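PDB 6GKE: fucose-specific lectin from Aleuria aurantia, which binds L-fucose specifically, with its strongest preference for alpha-1,6-linked core fucose on glycoproteins. Local coordinates for residues A[52-57]-A[76-81]. The protein carries 1 engineered substitution. Numbering follows the deposited sequence. Where two conformers were deposited one is given.
Sequences NVIGEA and IRVYCV. With FUC (alpha-L-fucopyranose), chain B.
Facing each other from neighbouring sheets, I54–A57 and V78–V81 run in nearly the same direction, 20° apart, and no hydrogen bond joins them. The backbones come closest where A57, directly after strand 46-56, lies beside V81, with CA atoms 5.7 Å apart. I54 and G55 both sit opposite I34 of strand 33-40, a classic beta bulge in strand 46-56.

The side-chain contact is small and apolar. I54 meets V78 at about a right angle, its CD1 touching V78 CG2 at 4.1 Å, and Y26 of strand 22-28 packs against both residues. Further along, A57 CB rests on C80, 3.8 Å from C80 CB. With chi1 at 64°, C80 SG stands between its own backbone N and carbonyl carbon, near A57 CB and 4.0 Å from E56 O.

R77 serves the fucose site toward the following blade. Its NE donates a hydrogen bond to fucose O4 at 2.9 Å, and NH2 one to O5, also at 2.9 Å, so the sugar lies at the guanidinium edge. NH1 turns back to hydrogen-bond I76 O at 2.9 Å, standing above that carbonyl's plane, and Q75 accepts a hydrogen bond from NH2. E89, Q101 and W153 also hydrogen-bond this fucose. The seam described here is blade-to-blade packing in a six-bladed beta-propeller; it borders another fucose pocket, to which I76 belongs, and I54 lies close to E36 and W97 of that pocket.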
# COMPACT_ATOMS: atom_id res chain seq x y z
N ASN A 52 2.71 15.75 -13.35
CA ASN A 52 1.26 15.81 -13.57
C ASN A 52 0.52 16.10 -12.26
O ASN A 52 -0.60 15.65 -12.07
CB ASN A 52 0.75 14.50 -14.18
CG ASN A 52 1.37 14.22 -15.52
OD1 ASN A 52 2.22 13.34 -15.65
ND2 ASN A 52 0.97 14.99 -16.53
N VAL A 53 1.14 16.88 -11.38
CA VAL A 53 0.52 17.26 -10.12
C VAL A 53 -0.45 18.42 -10.37
O VAL A 53 -0.10 19.41 -11.01
CB VAL A 53 1.59 17.63 -9.08
CG1 VAL A 53 0.98 18.30 -7.85
CG2 VAL A 53 2.41 16.42 -8.69
N ILE A 54 -1.67 18.28 -9.84
CA ILE A 54 -2.72 19.30 -10.00
C ILE A 54 -3.08 19.95 -8.66
O ILE A 54 -3.78 20.97 -8.65
CB ILE A 54 -3.97 18.72 -10.71
CG1 ILE A 54 -4.75 17.68 -9.90
CG2 ILE A 54 -3.56 18.19 -12.08
CD1 ILE A 54 -5.73 18.23 -8.91
N GLY A 55 -2.64 19.36 -7.55
CA GLY A 55 -2.96 19.86 -6.23
C GLY A 55 -2.35 18.96 -5.18
O GLY A 55 -1.50 18.12 -5.49
N GLU A 56 -2.79 19.12 -3.94
CA GLU A 56 -2.28 18.33 -2.83
C GLU A 56 -3.37 18.26 -1.77
O GLU A 56 -4.27 19.10 -1.75
CB GLU A 56 -0.99 18.92 -2.27
CG GLU A 56 -1.14 20.29 -1.67
CD GLU A 56 0.23 20.83 -1.28
OE1 GLU A 56 0.53 20.87 -0.09
OE2 GLU A 56 1.01 21.15 -2.20
N ALA A 57 -3.27 17.27 -0.89
CA ALA A 57 -4.28 17.04 0.11
C ALA A 57 -3.65 16.24 1.25
O ALA A 57 -2.53 15.74 1.12
CB ALA A 57 -5.45 16.31 -0.50
N ILE A 76 -12.58 21.83 -14.86
CA ILE A 76 -12.51 20.68 -13.97
C ILE A 76 -12.48 21.20 -12.54
O ILE A 76 -11.85 22.22 -12.26
CB ILE A 76 -11.30 19.76 -14.26
CG1 ILE A 76 -11.25 19.37 -15.74
CG2 ILE A 76 -11.32 18.55 -13.34
CD1 ILE A 76 -9.93 18.77 -16.17
N ARG A 77 -13.17 20.49 -11.65
CA ARG A 77 -13.06 20.75 -10.22
C ARG A 77 -12.75 19.42 -9.53
O ARG A 77 -13.43 18.42 -9.78
CB ARG A 77 -14.35 21.34 -9.65
CG ARG A 77 -14.83 22.60 -10.35
CD ARG A 77 -13.89 23.78 -10.14
NE ARG A 77 -14.38 25.01 -10.76
CZ ARG A 77 -14.12 25.41 -12.01
NH1 ARG A 77 -13.38 24.67 -12.81
NH2 ARG A 77 -14.64 26.54 -12.45
N VAL A 78 -11.70 19.43 -8.69
CA VAL A 78 -11.29 18.28 -7.92
C VAL A 78 -11.43 18.63 -6.44
O VAL A 78 -10.83 19.60 -5.98
CB VAL A 78 -9.86 17.83 -8.25
CG1 VAL A 78 -9.46 16.63 -7.41
CG2 VAL A 78 -9.70 17.51 -9.73
N TYR A 79 -12.23 17.84 -5.72
CA TYR A 79 -12.52 18.04 -4.30
C TYR A 79 -11.67 17.08 -3.48
O TYR A 79 -11.45 15.93 -3.87
CB TYR A 79 -14.02 17.87 -4.03
CG TYR A 79 -14.79 18.90 -4.81
CD1 TYR A 79 -14.77 20.22 -4.40
CD2 TYR A 79 -15.39 18.60 -6.02
CE1 TYR A 79 -15.35 21.22 -5.16
CE2 TYR A 79 -15.98 19.59 -6.79
CZ TYR A 79 -15.95 20.90 -6.37
OH TYR A 79 -16.48 21.88 -7.16
N CYS A 80 -11.21 17.58 -2.33
CA CYS A 80 -10.33 16.85 -1.45
C CYS A 80 -10.42 17.49 -0.06
O CYS A 80 -11.24 18.37 0.16
CB CYS A 80 -8.91 16.85 -2.00
SG CYS A 80 -8.17 18.51 -2.06
N VAL A 81 -9.58 17.04 0.87
CA VAL A 81 -9.52 17.52 2.21
C VAL A 81 -8.06 17.92 2.53
O VAL A 81 -7.17 17.13 2.22
CB VAL A 81 -10.08 16.41 3.12
CG1 VAL A 81 -10.03 16.78 4.58
CG2 VAL A 81 -11.51 16.03 2.73
C1 FUC B . -14.65 28.84 -9.51
C2 FUC B . -14.28 28.24 -8.16
C3 FUC B . -15.53 27.98 -7.33
C4 FUC B . -16.48 27.10 -8.14
C5 FUC B . -16.83 27.82 -9.43
C6 FUC B . -17.79 27.04 -10.31
O2 FUC B . -13.40 29.13 -7.46
O3 FUC B . -15.17 27.41 -6.07
O4 FUC B . -15.89 25.84 -8.48
O5 FUC B . -15.62 28.04 -10.19